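Local coordinates for bifunctional protein PutA (PDB 5UR2), which probably oxidises L-proline to L-glutamate in two steps, pairing a flavin-dependent proline dehydrogenase with an NAD+-dependent L-glutamate gamma-semialdehyde dehydrogenase, at residues L560-R570 with L677-P687; V801-P811 with L845-F856. All coordinates share one frame; numbering follows the deposited sequence.

Contact 1 of 2, residues L560-R570 with L677-P687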
loop_
_atom_site.group_PDB
_atom_site.type_symbol
_atom_site.label_atom_id
_atom_site.label_comp_id
_atom_site.label_asym_id
_atom_site.label_seq_id
_atom_site.Cartn_x
_atom_site.Cartn_y
_atom_site.Cartn_z
ATOM N N LEU B 560 -14.680 -7.766 16.681
ATOM C CA LEU B 560 -14.813 -9.179 17.042
ATOM C C LEU B 560 -13.449 -9.853 17.099
ATOM O O LEU B 560 -13.170 -10.635 18.018
ATOM C CB LEU B 560 -15.732 -9.897 16.046
ATOM C CG LEU B 560 -17.229 -9.649 16.299
ATOM C CD1 LEU B 560 -18.125 -10.253 15.229
ATOM C CD2 LEU B 560 -17.616 -10.224 17.659
ATOM N N VAL B 561 -12.571 -9.522 16.146
ATOM C CA VAL B 561 -11.222 -10.078 16.122
ATOM C C VAL B 561 -10.393 -9.562 17.301
ATOM O O VAL B 561 -9.571 -10.298 17.875
ATOM C CB VAL B 561 -10.570 -9.774 14.768
ATOM C CG1 VAL B 561 -9.079 -10.160 14.795
ATOM C CG2 VAL B 561 -11.307 -10.546 13.707
ATOM N N ASP B 562 -10.581 -8.293 17.675
ATOM C CA ASP B 562 -9.920 -7.773 18.872
ATOM C C ASP B 562 -10.390 -8.501 20.123
ATOM O O ASP B 562 -9.587 -8.793 21.016
ATOM C CB ASP B 562 -10.157 -6.268 19.017
ATOM C CG ASP B 562 -9.142 -5.435 18.245
ATOM O OD1 ASP B 562 -7.953 -5.834 18.163
ATOM O OD2 ASP B 562 -9.531 -4.361 17.753
ATOM N N LYS B 563 -11.692 -8.790 20.217
ATOM C CA LYS B 563 -12.185 -9.487 21.393
ATOM C C LYS B 563 -11.594 -10.885 21.469
ATOM O O LYS B 563 -11.219 -11.345 22.554
ATOM C CB LYS B 563 -13.716 -9.550 21.389
ATOM C CG LYS B 563 -14.312 -9.965 22.744
ATOM C CD LYS B 563 -15.847 -9.923 22.740
ATOM C CE LYS B 563 -16.440 -10.402 24.076
ATOM N NZ LYS B 563 -17.917 -10.619 23.985
ATOM N N LEU B 564 -11.452 -11.555 20.317
ATOM C CA LEU B 564 -10.785 -12.855 20.286
ATOM C C LEU B 564 -9.376 -12.761 20.873
ATOM O O LEU B 564 -8.984 -13.585 21.705
ATOM C CB LEU B 564 -10.745 -13.387 18.851
ATOM C CG LEU B 564 -9.954 -14.681 18.642
ATOM C CD1 LEU B 564 -10.531 -15.771 19.519
ATOM C CD2 LEU B 564 -9.908 -15.117 17.162
ATOM N N ALA B 565 -8.614 -11.736 20.475
ATOM C CA ALA B 565 -7.276 -11.525 21.024
ATOM C C ALA B 565 -7.307 -11.303 22.533
ATOM O O ALA B 565 -6.426 -11.791 23.256
ATOM C CB ALA B 565 -6.610 -10.325 20.340
ATOM N N ASP B 566 -8.309 -10.569 23.030
ATOM C CA ASP B 566 -8.412 -10.352 24.468
ATOM C C ASP B 566 -8.704 -11.646 25.199
ATOM O O ASP B 566 -8.137 -11.897 26.264
ATOM C CB ASP B 566 -9.505 -9.336 24.783
ATOM C CG ASP B 566 -9.192 -7.961 24.228
ATOM O OD1 ASP B 566 -8.009 -7.641 24.021
ATOM O OD2 ASP B 566 -10.138 -7.216 23.970
ATOM N N ILE B 567 -9.571 -12.486 24.630
ATOM C CA ILE B 567 -9.864 -13.769 25.256
ATOM C C ILE B 567 -8.619 -14.648 25.266
ATOM O O ILE B 567 -8.297 -15.275 26.283
ATOM C CB ILE B 567 -11.051 -14.431 24.544
ATOM C CG1 ILE B 567 -12.333 -13.667 24.885
ATOM C CG2 ILE B 567 -11.126 -15.930 24.861
ATOM C CD1 ILE B 567 -13.481 -13.966 23.944
ATOM N N MET B 568 -7.872 -14.668 24.153
ATOM C CA MET B 568 -6.598 -15.381 24.131
ATOM C C MET B 568 -5.662 -14.860 25.217
ATOM O O MET B 568 -4.968 -15.644 25.879
ATOM C CB MET B 568 -5.917 -15.242 22.774
ATOM C CG MET B 568 -6.523 -16.020 21.613
ATOM S SD MET B 568 -5.627 -15.537 20.085
ATOM C CE MET B 568 -6.418 -16.637 18.897
ATOM N N THR B 569 -5.622 -13.535 25.407
ATOM C CA THR B 569 -4.766 -12.963 26.440
ATOM C C THR B 569 -5.193 -13.431 27.832
ATOM O O THR B 569 -4.355 -13.800 28.659
ATOM C CB THR B 569 -4.793 -11.437 26.331
ATOM O OG1 THR B 569 -4.404 -11.039 25.009
ATOM C CG2 THR B 569 -3.869 -10.782 27.363
ATOM N N ARG B 570 -6.501 -13.445 28.096
ATOM C CA ARG B 570 -7.005 -13.902 29.386
ATOM C C ARG B 570 -6.685 -15.380 29.625
ATOM O O ARG B 570 -6.361 -15.779 30.749
ATOM C CB ARG B 570 -8.511 -13.658 29.446
ATOM C CG ARG B 570 -9.195 -14.117 30.733
ATOM C CD ARG B 570 -10.708 -14.232 30.481
ATOM N NE ARG B 570 -11.041 -15.425 29.693
ATOM C CZ ARG B 570 -12.183 -15.590 29.028
ATOM N NH1 ARG B 570 -13.095 -14.628 29.031
ATOM N NH2 ARG B 570 -12.419 -16.713 28.365
ATOM N N LEU B 677 -9.558 -22.877 20.033
ATOM C CA LEU B 677 -9.765 -21.687 19.206
ATOM C C LEU B 677 -11.238 -21.491 18.874
ATOM O O LEU B 677 -11.756 -20.368 18.952
ATOM C CB LEU B 677 -8.932 -21.758 17.919
ATOM C CG LEU B 677 -9.153 -20.600 16.926
ATOM C CD1 LEU B 677 -8.714 -19.236 17.477
ATOM C CD2 LEU B 677 -8.452 -20.857 15.589
ATOM N N MET B 678 -11.931 -22.572 18.504
ATOM C CA MET B 678 -13.342 -22.449 18.142
ATOM C C MET B 678 -14.184 -21.969 19.326
ATOM O O MET B 678 -15.100 -21.152 19.160
ATOM C CB MET B 678 -13.861 -23.793 17.616
ATOM C CG MET B 678 -15.288 -23.730 17.074
ATOM S SD MET B 678 -15.440 -22.568 15.730
ATOM C CE MET B 678 -17.214 -22.316 15.683
ATOM N N LYS B 679 -13.882 -22.456 20.532
ATOM C CA LYS B 679 -14.637 -22.046 21.715
ATOM C C LYS B 679 -14.447 -20.561 22.000
ATOM O O LYS B 679 -15.378 -19.878 22.456
ATOM C CB LYS B 679 -14.209 -22.892 22.921
ATOM C CG LYS B 679 -14.771 -24.312 22.864
ATOM C CD LYS B 679 -16.295 -24.250 22.723
ATOM C CE LYS B 679 -16.908 -25.554 22.246
ATOM N NZ LYS B 679 -18.309 -25.332 21.741
ATOM N N MET B 680 -13.233 -20.054 21.770
ATOM C CA MET B 680 -12.972 -18.636 21.953
ATOM C C MET B 680 -13.655 -17.820 20.863
ATOM O O MET B 680 -14.194 -16.738 21.132
ATOM C CB MET B 680 -11.459 -18.370 21.963
ATOM C CG MET B 680 -10.690 -19.089 23.068
ATOM S SD MET B 680 -8.962 -18.568 23.226
ATOM C CE MET B 680 -8.188 -19.262 21.770
ATOM N N ILE B 681 -13.674 -18.345 19.637
ATOM C CA ILE B 681 -14.388 -17.681 18.554
ATOM C C ILE B 681 -15.861 -17.557 18.901
ATOM O O ILE B 681 -16.451 -16.477 18.782
ATOM C CB ILE B 681 -14.164 -18.439 17.226
ATOM C CG1 ILE B 681 -12.788 -18.088 16.634
ATOM C CG2 ILE B 681 -15.277 -18.173 16.222
ATOM C CD1 ILE B 681 -12.335 -19.045 15.578
ATOM N N GLN B 682 -16.458 -18.634 19.416
ATOM C CA GLN B 682 -17.849 -18.562 19.846
ATOM C C GLN B 682 -18.015 -17.575 20.991
ATOM O O GLN B 682 -18.968 -16.790 21.003
ATOM C CB GLN B 682 -18.358 -19.947 20.260
ATOM C CG GLN B 682 -18.456 -20.942 19.087
ATOM C CD GLN B 682 -19.018 -22.299 19.515
ATOM O OE1 GLN B 682 -18.294 -23.158 20.000
ATOM N NE2 GLN B 682 -20.305 -22.497 19.304
ATOM N N GLU B 683 -17.086 -17.581 21.956
ATOM C CA GLU B 683 -17.216 -16.659 23.082
ATOM C C GLU B 683 -17.039 -15.206 22.638
ATOM O O GLU B 683 -17.721 -14.305 23.142
ATOM C CB GLU B 683 -16.215 -17.012 24.185
ATOM C CG GLU B 683 -16.426 -16.158 25.418
ATOM C CD GLU B 683 -15.345 -16.313 26.477
ATOM O OE1 GLU B 683 -14.530 -17.259 26.392
ATOM O OE2 GLU B 683 -15.306 -15.460 27.386
ATOM N N ALA B 684 -16.153 -14.962 21.673
ATOM C CA ALA B 684 -15.956 -13.600 21.188
ATOM C C ALA B 684 -17.223 -13.050 20.533
ATOM O O ALA B 684 -17.413 -11.828 20.481
ATOM C CB ALA B 684 -14.786 -13.565 20.209
ATOM N N GLY B 685 -18.083 -13.925 20.025
ATOM C CA GLY B 685 -19.374 -13.554 19.498
ATOM C C GLY B 685 -19.527 -13.592 17.982
ATOM O O GLY B 685 -20.421 -12.918 17.458
ATOM N N PHE B 686 -18.697 -14.349 17.272
ATOM C CA PHE B 686 -18.870 -14.457 15.834
ATOM C C PHE B 686 -20.209 -15.128 15.537
ATOM O O PHE B 686 -20.499 -16.189 16.101
ATOM C CB PHE B 686 -17.705 -15.235 15.214
ATOM C CG PHE B 686 -16.430 -14.435 15.133
ATOM C CD1 PHE B 686 -15.592 -14.338 16.229
ATOM C CD2 PHE B 686 -16.067 -13.786 13.961
ATOM C CE1 PHE B 686 -14.419 -13.602 16.160
ATOM C CE2 PHE B 686 -14.904 -13.055 13.890
ATOM C CZ PHE B 686 -14.078 -12.955 14.996
ATOM N N PRO B 687 -21.041 -14.554 14.662
ATOM C CA PRO B 687 -22.364 -15.130 14.397
ATOM C C PRO B 687 -22.262 -16.541 13.838
ATOM O O PRO B 687 -21.264 -16.929 13.220
ATOM C CB PRO B 687 -22.970 -14.180 13.344
ATOM C CG PRO B 687 -22.185 -12.951 13.407
ATOM C CD PRO B 687 -20.784 -13.359 13.846
#
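Leu560 lays its CB over one face of the Phe686 ring, a CH-pi contact with the carbon 4.0 Å from the ring centroid and displaced toward the rim at CZ. Val561 CG2 and the carbonyl oxygen of Ile681 lie at the ring's edge, in its plane. The other flat pair is charged: the Arg570 guanidinium meets the Glu683 carboxylate end-on, NH1 to OE2 and NH2 to OE1, each 2.9 Å, with the two planes only 22° apart. The Arg570 chain bends at chi3 (75°) to turn its nitrogens to the carboxylate.

Between ring and ion pair, helices 554-570 and 671-684 pack knobs-into-holes, their local axes 8.9 Å apart and 126° from parallel. Leu564 fits among Leu677, Met680, Ile681 and Ala684, its CD1 3.7 Å from Met680 CB. In return Ala684, small enough to let the backbones close in, sits among Leu560, Lys563, Leu564 and Ile567. Met680 and Ile567 run alongside each other in opposing senses, CG against CG2, and the bend at chi3 of Met680 carries its CE to within 3.6 Å of Met568 CG. Gly685 ends the second helix in a Schellman motif, and Phe686 follows directly. Helix 646-657 packs against Val561, Leu564, Met568 and Leu677, and Ile691 of strand 691-693 touches Phe686, so the pair belongs to the helical layer beside the Rossmann-type sheet of the aldehyde dehydrogenase module.

The buried middle thus relies on shape and apolar contact, while the two-pronged salt bridge at the exposed margin fixes the rotation of both charged groups and probably favours their ionised forms.

Contact 2 of 2, residues V801-P811 with L845-F856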
loop_
_atom_site.group_PDB
_atom_site.type_symbol
_atom_site.label_atom_id
_atom_site.label_comp_id
_atom_site.label_asym_id
_atom_site.label_seq_id
_atom_site.Cartn_x
_atom_site.Cartn_y
_atom_site.Cartn_z
ATOM N N VAL B 801 29.246 -28.951 18.138
ATOM C CA VAL B 801 29.078 -30.305 18.659
ATOM C C VAL B 801 29.056 -30.294 20.185
ATOM O O VAL B 801 28.206 -30.932 20.817
ATOM C CB VAL B 801 30.189 -31.222 18.112
ATOM C CG1 VAL B 801 30.230 -32.558 18.872
ATOM C CG2 VAL B 801 29.978 -31.458 16.622
ATOM N N GLU B 802 29.997 -29.576 20.802
ATOM C CA GLU B 802 30.013 -29.519 22.259
ATOM C C GLU B 802 28.758 -28.854 22.805
ATOM O O GLU B 802 28.232 -29.278 23.838
ATOM C CB GLU B 802 31.262 -28.789 22.747
ATOM C CG GLU B 802 32.539 -29.576 22.509
ATOM C CD GLU B 802 32.520 -30.948 23.172
ATOM O OE1 GLU B 802 32.045 -31.058 24.323
ATOM O OE2 GLU B 802 32.942 -31.929 22.520
ATOM N N THR B 803 28.245 -27.824 22.119
ATOM C CA THR B 803 27.024 -27.180 22.597
ATOM C C THR B 803 25.827 -28.102 22.403
ATOM O O THR B 803 24.963 -28.206 23.283
ATOM C CB THR B 803 26.793 -25.843 21.878
ATOM O OG1 THR B 803 27.887 -24.961 22.114
ATOM C CG2 THR B 803 25.534 -25.167 22.394
ATOM N N ALA B 804 25.767 -28.788 21.258
ATOM C CA ALA B 804 24.680 -29.733 21.027
ATOM C C ALA B 804 24.692 -30.861 22.060
ATOM O O ALA B 804 23.628 -31.318 22.490
ATOM C CB ALA B 804 24.762 -30.287 19.605
ATOM N N LYS B 805 25.885 -31.298 22.504
ATOM C CA LYS B 805 25.961 -32.301 23.570
ATOM C C LYS B 805 25.315 -31.829 24.867
ATOM O O LYS B 805 24.968 -32.661 25.712
ATOM C CB LYS B 805 27.410 -32.688 23.898
ATOM C CG LYS B 805 28.108 -33.615 22.919
ATOM C CD LYS B 805 29.517 -33.921 23.421
ATOM C CE LYS B 805 30.322 -34.728 22.411
ATOM N NZ LYS B 805 31.758 -34.770 22.793
ATOM N N SER B 806 25.193 -30.518 25.068
ATOM C CA SER B 806 24.763 -30.002 26.358
ATOM C C SER B 806 23.258 -29.784 26.469
ATOM O O SER B 806 22.769 -29.613 27.587
ATOM C CB SER B 806 25.492 -28.689 26.660
ATOM O OG SER B 806 26.896 -28.880 26.590
ATOM N N ILE B 807 22.508 -29.760 25.364
ATOM C CA ILE B 807 21.093 -29.414 25.480
ATOM C C ILE B 807 20.299 -30.645 25.896
ATOM O O ILE B 807 20.637 -31.781 25.551
ATOM C CB ILE B 807 20.531 -28.790 24.187
ATOM C CG1 ILE B 807 20.560 -29.781 23.037
ATOM C CG2 ILE B 807 21.318 -27.524 23.838
ATOM C CD1 ILE B 807 19.907 -29.237 21.791
ATOM N N GLU B 808 19.233 -30.411 26.654
ATOM C CA GLU B 808 18.488 -31.479 27.304
ATOM C C GLU B 808 17.191 -31.779 26.556
ATOM O O GLU B 808 16.496 -30.868 26.102
ATOM C CB GLU B 808 18.187 -31.109 28.759
ATOM C CG GLU B 808 19.430 -30.746 29.564
ATOM C CD GLU B 808 19.174 -30.674 31.059
ATOM O OE1 GLU B 808 18.534 -31.602 31.612
ATOM O OE2 GLU B 808 19.595 -29.671 31.673
ATOM N N ILE B 809 16.869 -33.063 26.446
ATOM C CA ILE B 809 15.662 -33.538 25.775
ATOM C C ILE B 809 14.748 -34.131 26.841
ATOM O O ILE B 809 15.146 -35.054 27.561
ATOM C CB ILE B 809 15.996 -34.579 24.694
ATOM C CG1 ILE B 809 17.008 -34.026 23.684
ATOM C CG2 ILE B 809 14.742 -35.059 23.994
ATOM C CD1 ILE B 809 18.454 -34.400 23.992
ATOM N N HIS B 810 13.538 -33.603 26.961
ATOM C CA HIS B 810 12.606 -34.051 27.984
ATOM C C HIS B 810 11.187 -34.002 27.451
ATOM O O HIS B 810 10.909 -33.305 26.465
ATOM C CB HIS B 810 12.670 -33.180 29.247
ATOM C CG HIS B 810 13.969 -33.247 29.968
ATOM N ND1 HIS B 810 14.399 -34.383 30.624
ATOM C CD2 HIS B 810 14.916 -32.305 30.182
ATOM C CE1 HIS B 810 15.570 -34.143 31.186
ATOM N NE2 HIS B 810 15.908 -32.890 30.933
ATOM N N PRO B 811 10.250 -34.693 28.112
ATOM C CA PRO B 811 8.835 -34.404 27.896
ATOM C C PRO B 811 8.600 -32.905 27.962
ATOM O O PRO B 811 9.235 -32.192 28.745
ATOM C CB PRO B 811 8.141 -35.131 29.050
ATOM C CG PRO B 811 9.038 -36.289 29.353
ATOM C CD PRO B 811 10.449 -35.772 29.102
ATOM N N LEU B 845 28.694 -36.567 13.157
ATOM C CA LEU B 845 29.426 -35.739 14.115
ATOM C C LEU B 845 28.853 -35.824 15.518
ATOM O O LEU B 845 29.591 -35.616 16.481
ATOM C CB LEU B 845 29.457 -34.261 13.688
ATOM C CG LEU B 845 30.247 -33.908 12.426
ATOM C CD1 LEU B 845 30.147 -32.433 12.123
ATOM C CD2 LEU B 845 31.711 -34.365 12.527
ATOM N N PHE B 846 27.556 -36.095 15.660
ATOM C CA PHE B 846 26.926 -36.088 16.972
ATOM C C PHE B 846 25.524 -36.673 16.882
ATOM O O PHE B 846 24.765 -36.338 15.965
ATOM C CB PHE B 846 26.860 -34.667 17.534
ATOM C CG PHE B 846 25.958 -34.530 18.719
ATOM C CD1 PHE B 846 26.344 -35.018 19.961
ATOM C CD2 PHE B 846 24.721 -33.904 18.596
ATOM C CE1 PHE B 846 25.512 -34.880 21.070
ATOM C CE2 PHE B 846 23.886 -33.761 19.695
ATOM C CZ PHE B 846 24.282 -34.250 20.938
ATOM N N LYS B 847 25.177 -37.514 17.853
ATOM C CA LYS B 847 23.800 -37.950 18.049
ATOM C C LYS B 847 23.524 -37.979 19.543
ATOM O O LYS B 847 24.210 -38.684 20.288
ATOM C CB LYS B 847 23.538 -39.321 17.408
ATOM C CG LYS B 847 22.087 -39.809 17.553
ATOM C CD LYS B 847 21.629 -40.703 16.382
ATOM C CE LYS B 847 22.372 -42.015 16.320
ATOM N NZ LYS B 847 21.777 -42.997 15.352
ATOM N N GLY B 848 22.501 -37.227 19.973
ATOM C CA GLY B 848 22.200 -37.079 21.382
ATOM C C GLY B 848 21.471 -38.277 21.973
ATOM O O GLY B 848 20.964 -39.142 21.264
ATOM N N SER B 849 21.440 -38.312 23.302
ATOM C CA SER B 849 20.727 -39.330 24.051
ATOM C C SER B 849 19.328 -38.846 24.377
ATOM O O SER B 849 19.110 -37.661 24.608
ATOM C CB SER B 849 21.474 -39.655 25.344
ATOM O OG SER B 849 22.779 -40.111 25.046
ATOM N N VAL B 850 18.371 -39.771 24.391
ATOM C CA VAL B 850 16.965 -39.377 24.526
ATOM C C VAL B 850 16.259 -40.326 25.470
ATOM O O VAL B 850 16.544 -41.530 25.523
ATOM C CB VAL B 850 16.234 -39.379 23.168
ATOM C CG1 VAL B 850 16.790 -38.300 22.253
ATOM C CG2 VAL B 850 16.328 -40.774 22.535
ATOM N N PRO B 851 15.266 -39.807 26.187
ATOM C CA PRO B 851 14.440 -40.656 27.049
ATOM C C PRO B 851 13.465 -41.490 26.227
ATOM O O PRO B 851 13.297 -41.305 25.019
ATOM C CB PRO B 851 13.710 -39.637 27.925
ATOM C CG PRO B 851 13.596 -38.445 27.049
ATOM C CD PRO B 851 14.858 -38.394 26.252
ATOM N N GLY B 852 12.821 -42.437 26.910
ATOM C CA GLY B 852 11.783 -43.251 26.319
ATOM C C GLY B 852 10.383 -42.738 26.623
ATOM O O GLY B 852 10.179 -41.669 27.199
ATOM N N GLY B 853 9.394 -43.524 26.206
ATOM C CA GLY B 853 8.016 -43.237 26.526
ATOM C C GLY B 853 7.300 -42.339 25.543
ATOM O O GLY B 853 6.080 -42.168 25.670
ATOM N N GLY B 854 8.016 -41.747 24.589
ATOM C CA GLY B 854 7.423 -40.859 23.609
ATOM C C GLY B 854 8.254 -40.780 22.343
ATOM O O GLY B 854 9.198 -41.547 22.145
ATOM N N PHE B 855 7.891 -39.837 21.478
ATOM C CA PHE B 855 8.486 -39.761 20.137
ATOM C C PHE B 855 9.741 -38.884 20.140
ATOM O O PHE B 855 9.872 -37.898 19.407
ATOM C CB PHE B 855 7.449 -39.262 19.130
ATOM C CG PHE B 855 6.166 -40.059 19.142
ATOM C CD1 PHE B 855 6.202 -41.439 19.096
ATOM C CD2 PHE B 855 4.936 -39.432 19.223
ATOM C CE1 PHE B 855 5.026 -42.199 19.118
ATOM C CE2 PHE B 855 3.758 -40.174 19.242
ATOM C CZ PHE B 855 3.805 -41.561 19.190
ATOM N N PHE B 856 10.697 -39.285 20.968
ATOM C CA PHE B 856 11.903 -38.489 21.177
ATOM C C PHE B 856 12.916 -38.878 20.112
ATOM O O PHE B 856 13.617 -39.883 20.244
ATOM C CB PHE B 856 12.435 -38.689 22.595
ATOM C CG PHE B 856 11.474 -38.222 23.655
ATOM C CD1 PHE B 856 11.364 -36.873 23.971
ATOM C CD2 PHE B 856 10.634 -39.129 24.293
ATOM C CE1 PHE B 856 10.462 -36.440 24.919
ATOM C CE2 PHE B 856 9.727 -38.701 25.247
ATOM C CZ PHE B 856 9.643 -37.346 25.563
#
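Phe846 packs tightly against the last turn of helix 790-806: its CE2 lies 3.6 Å from Ala804 CB, CZ 3.4 Å from the Ala804 carbonyl oxygen, and CE1 3.4 Å from Lys805 CG. With CG anti to the backbone N (chi1 167°), the ring extends from the strand toward the helix, and Gly848 N lies over one of its faces. Val801 adds looser contacts, CG1 to Phe846 CB and CG2 to Leu845 CB.

Residues 845-847 of strand 843-847 run nearly parallel to residues 801-806 of the helix, at 5°, and the strand pairs antiparallel with strand 860-863 at the margin of a mixed sheet in the aldehyde dehydrogenase module; Leu845 and Phe846 both face Ile861 there, a classic beta bulge. Farther on, two extended loops run side by side without a hydrogen bond between them. Ile809 CG2 touches Pro851 CD and, at 3.8 Å, Phe856 CD1. The Phe856 ring carries Pro851 CG over the centre of one face, and the His810 carbonyl oxygen lies at its edge.

Toward solvent the packing thins: beyond CG the Lys805 chain leads away from the strand and its NZ forms a salt bridge with Glu802 OE2, 3.1 Å away, within its own helix.

How the contacts relate
Contact 1 is largely buried, contact 2 a surface contact; both lie in the aldehyde dehydrogenase module, yet they share no secondary-structure element. Their centres are about 38 Å apart and their nearest atoms about 22 Å. Segments 560-570 and 677-687 join two helices through interlocked aliphatic and methionine side chains and one phenylalanine ring, with a salt bridge spanning the interface. Segments 801-811 and 845-856 instead join a helix end and loop to a marginal strand and its following loop; two phenylalanine rings meet Ile809, Ala804, Val801 and prolines, and no hydrogen bond or salt bridge crosses between the segments. Both lie away from the predicted catalytic residues Glu746 and Cys780.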